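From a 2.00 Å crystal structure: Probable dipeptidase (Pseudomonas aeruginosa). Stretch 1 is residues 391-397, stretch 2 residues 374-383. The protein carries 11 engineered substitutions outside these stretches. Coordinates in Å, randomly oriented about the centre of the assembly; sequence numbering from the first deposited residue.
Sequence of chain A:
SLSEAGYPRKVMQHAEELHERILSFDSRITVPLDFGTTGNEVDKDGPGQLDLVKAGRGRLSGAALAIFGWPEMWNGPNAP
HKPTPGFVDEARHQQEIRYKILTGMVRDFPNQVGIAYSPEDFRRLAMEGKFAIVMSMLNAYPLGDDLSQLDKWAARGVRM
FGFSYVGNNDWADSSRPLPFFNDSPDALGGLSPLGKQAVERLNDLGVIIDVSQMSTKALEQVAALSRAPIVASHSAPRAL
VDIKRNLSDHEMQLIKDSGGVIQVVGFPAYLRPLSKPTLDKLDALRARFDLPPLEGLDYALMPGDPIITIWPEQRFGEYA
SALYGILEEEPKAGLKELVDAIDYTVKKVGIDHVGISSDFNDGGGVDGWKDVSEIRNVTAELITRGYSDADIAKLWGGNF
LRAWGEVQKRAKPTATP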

# COMPACT_ATOMS: atom_id res chain seq x y z
N ASP A 391 -4.40 21.33 -7.88
CA ASP A 391 -3.92 20.00 -8.31
C ASP A 391 -3.25 19.25 -7.18
O ASP A 391 -3.49 18.05 -7.00
CB ASP A 391 -2.99 20.12 -9.51
CG ASP A 391 -3.75 20.42 -10.81
OD1 ASP A 391 -4.99 20.54 -10.77
OD2 ASP A 391 -3.12 20.50 -11.87
N ILE A 392 -2.43 19.96 -6.40
CA ILE A 392 -1.83 19.38 -5.20
C ILE A 392 -2.88 18.90 -4.16
O ILE A 392 -2.72 17.82 -3.57
CB ILE A 392 -0.82 20.34 -4.55
CG1 ILE A 392 0.32 20.63 -5.54
CG2 ILE A 392 -0.29 19.76 -3.20
CD1 ILE A 392 1.16 21.89 -5.18
N ALA A 393 -3.95 19.68 -3.96
CA ALA A 393 -5.03 19.28 -3.07
C ALA A 393 -5.73 17.99 -3.56
O ALA A 393 -6.17 17.15 -2.74
CB ALA A 393 -6.04 20.42 -2.86
N LYS A 394 -5.85 17.83 -4.87
CA LYS A 394 -6.46 16.63 -5.45
C LYS A 394 -5.54 15.42 -5.21
O LYS A 394 -5.98 14.40 -4.71
CB LYS A 394 -6.68 16.82 -6.95
CG LYS A 394 -7.70 17.87 -7.33
CD LYS A 394 -8.10 17.77 -8.79
CE LYS A 394 -9.15 18.84 -9.08
NZ LYS A 394 -9.47 18.92 -10.52
N LEU A 395 -4.25 15.58 -5.54
CA LEU A 395 -3.21 14.57 -5.27
C LEU A 395 -3.16 14.12 -3.83
O LEU A 395 -3.09 12.92 -3.56
CB LEU A 395 -1.79 15.02 -5.73
CG LEU A 395 -1.50 15.05 -7.24
CD1 LEU A 395 -0.23 15.84 -7.55
CD2 LEU A 395 -1.37 13.60 -7.80
N TRP A 396 -3.21 15.07 -2.90
CA TRP A 396 -3.09 14.76 -1.46
C TRP A 396 -4.36 14.24 -0.78
O TRP A 396 -4.42 14.12 0.46
CB TRP A 396 -2.56 15.97 -0.71
CG TRP A 396 -1.07 15.91 -0.49
CD1 TRP A 396 -0.16 16.85 -0.86
CD2 TRP A 396 -0.33 14.85 0.12
NE1 TRP A 396 1.11 16.45 -0.52
CE2 TRP A 396 1.03 15.22 0.10
CE3 TRP A 396 -0.69 13.59 0.68
CZ2 TRP A 396 2.04 14.41 0.61
CZ3 TRP A 396 0.33 12.78 1.21
CH2 TRP A 396 1.67 13.19 1.16
N GLY A 397 -5.38 13.94 -1.58
CA GLY A 397 -6.58 13.34 -1.00
C GLY A 397 -7.93 13.68 -1.63
O GLY A 397 -8.88 12.90 -1.49
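Stretch 2, residues 374-383: EIRNVTAELI

Stretch 2 is helical over most of its length and packs against the helix of stretch 1 in a broadly antiparallel sense: the N-to-C directions make an angle of 140°, and the axes approach to 11.1 Å. The backbones come nearest at Ile392 and Thr379, whose CA atoms lie 7.2 Å apart. The contact buries 360 Å² in total, both sides summed.

One hydrogen bond crosses the interface. The indole NE1 of Trp396 donates to OG1 of Thr379 at 2.9 Å. The N-H...O angle is a bent 137°; OG1 lies at the edge of the indole, near its plane.

Most of the remaining contacts are between apolar groups. Trp396, which has the largest covered area, also brings CZ2 to 3.7 Å from CB of Ile375 and 3.9 Å from CB of Val378, and so touches two residues three apart in sequence. Ile392 meets the later part of stretch 2: its CG2 is 3.9 Å from CG2 of Thr379, its CG1 4.1 Å from CB of Leu382, and its CD1 3.9 Å from CG1 of Ile383. Leu382 is shared with Leu395, whose CD1 lies 3.8 Å from Leu382 CD2. Consistent with the antiparallel course, Trp396 engages the start of stretch 2 and Ile392 reaches its end.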

# COMPACT_ATOMS: atom_id res chain seq x y z
N GLU A 374 7.34 14.63 7.13
CA GLU A 374 8.04 15.19 5.94
C GLU A 374 7.16 15.31 4.66
O GLU A 374 7.66 15.62 3.55
CB GLU A 374 9.33 14.41 5.68
CG GLU A 374 10.43 14.70 6.70
CD GLU A 374 11.80 14.11 6.37
OE1 GLU A 374 11.94 13.26 5.46
OE2 GLU A 374 12.78 14.50 7.05
N ILE A 375 5.85 15.14 4.81
CA ILE A 375 4.95 15.24 3.63
C ILE A 375 5.06 16.54 2.83
O ILE A 375 4.88 16.54 1.61
CB ILE A 375 3.46 14.99 4.01
CG1 ILE A 375 2.91 16.09 4.94
CG2 ILE A 375 3.31 13.59 4.65
CD1 ILE A 375 1.35 16.23 4.90
N ARG A 376 5.38 17.66 3.50
CA ARG A 376 5.45 18.93 2.80
C ARG A 376 6.62 19.00 1.84
O ARG A 376 6.63 19.81 0.92
CB ARG A 376 5.45 20.10 3.80
CG ARG A 376 4.20 20.05 4.71
CD ARG A 376 4.18 21.09 5.80
NE ARG A 376 5.31 20.90 6.69
CZ ARG A 376 5.47 21.51 7.85
NH1 ARG A 376 4.55 22.37 8.31
NH2 ARG A 376 6.55 21.26 8.56
N ASN A 377 7.64 18.16 2.08
CA ASN A 377 8.74 17.94 1.14
C ASN A 377 8.24 17.42 -0.21
O ASN A 377 8.78 17.80 -1.25
CB ASN A 377 9.74 16.95 1.72
CG ASN A 377 10.60 17.56 2.82
OD1 ASN A 377 10.47 18.76 3.14
ND2 ASN A 377 11.52 16.76 3.37
N VAL A 378 7.22 16.56 -0.19
CA VAL A 378 6.61 16.01 -1.42
C VAL A 378 5.93 17.18 -2.10
O VAL A 378 6.12 17.41 -3.31
CB VAL A 378 5.54 14.88 -1.13
CG1 VAL A 378 4.92 14.37 -2.42
CG2 VAL A 378 6.16 13.71 -0.35
N THR A 379 5.18 17.95 -1.31
CA THR A 379 4.54 19.16 -1.84
C THR A 379 5.52 20.17 -2.45
O THR A 379 5.23 20.80 -3.47
CB THR A 379 3.64 19.82 -0.78
OG1 THR A 379 2.66 18.86 -0.36
CG2 THR A 379 2.93 21.04 -1.36
N ALA A 380 6.68 20.33 -1.82
CA ALA A 380 7.72 21.22 -2.34
C ALA A 380 8.23 20.80 -3.73
O ALA A 380 8.48 21.65 -4.59
CB ALA A 380 8.87 21.29 -1.37
N GLU A 381 8.42 19.49 -3.92
CA GLU A 381 8.80 18.94 -5.25
C GLU A 381 7.67 19.14 -6.27
O GLU A 381 7.96 19.47 -7.42
CB GLU A 381 9.21 17.47 -5.16
CG GLU A 381 9.77 16.85 -6.48
CD GLU A 381 10.99 17.56 -7.05
OE1 GLU A 381 11.79 18.15 -6.29
OE2 GLU A 381 11.18 17.50 -8.30
N LEU A 382 6.42 18.90 -5.87
CA LEU A 382 5.24 19.22 -6.70
C LEU A 382 5.15 20.70 -7.10
O LEU A 382 4.97 21.03 -8.28
CB LEU A 382 3.95 18.77 -6.02
CG LEU A 382 3.73 17.26 -5.86
CD1 LEU A 382 2.64 16.95 -4.80
CD2 LEU A 382 3.44 16.66 -7.24
N ILE A 383 5.29 21.59 -6.13
CA ILE A 383 5.36 23.03 -6.46
C ILE A 383 6.44 23.30 -7.53
O ILE A 383 6.19 23.92 -8.57
CB ILE A 383 5.63 23.87 -5.18
CG1 ILE A 383 4.39 23.86 -4.27
CG2 ILE A 383 5.98 25.31 -5.53
CD1 ILE A 383 4.68 24.28 -2.82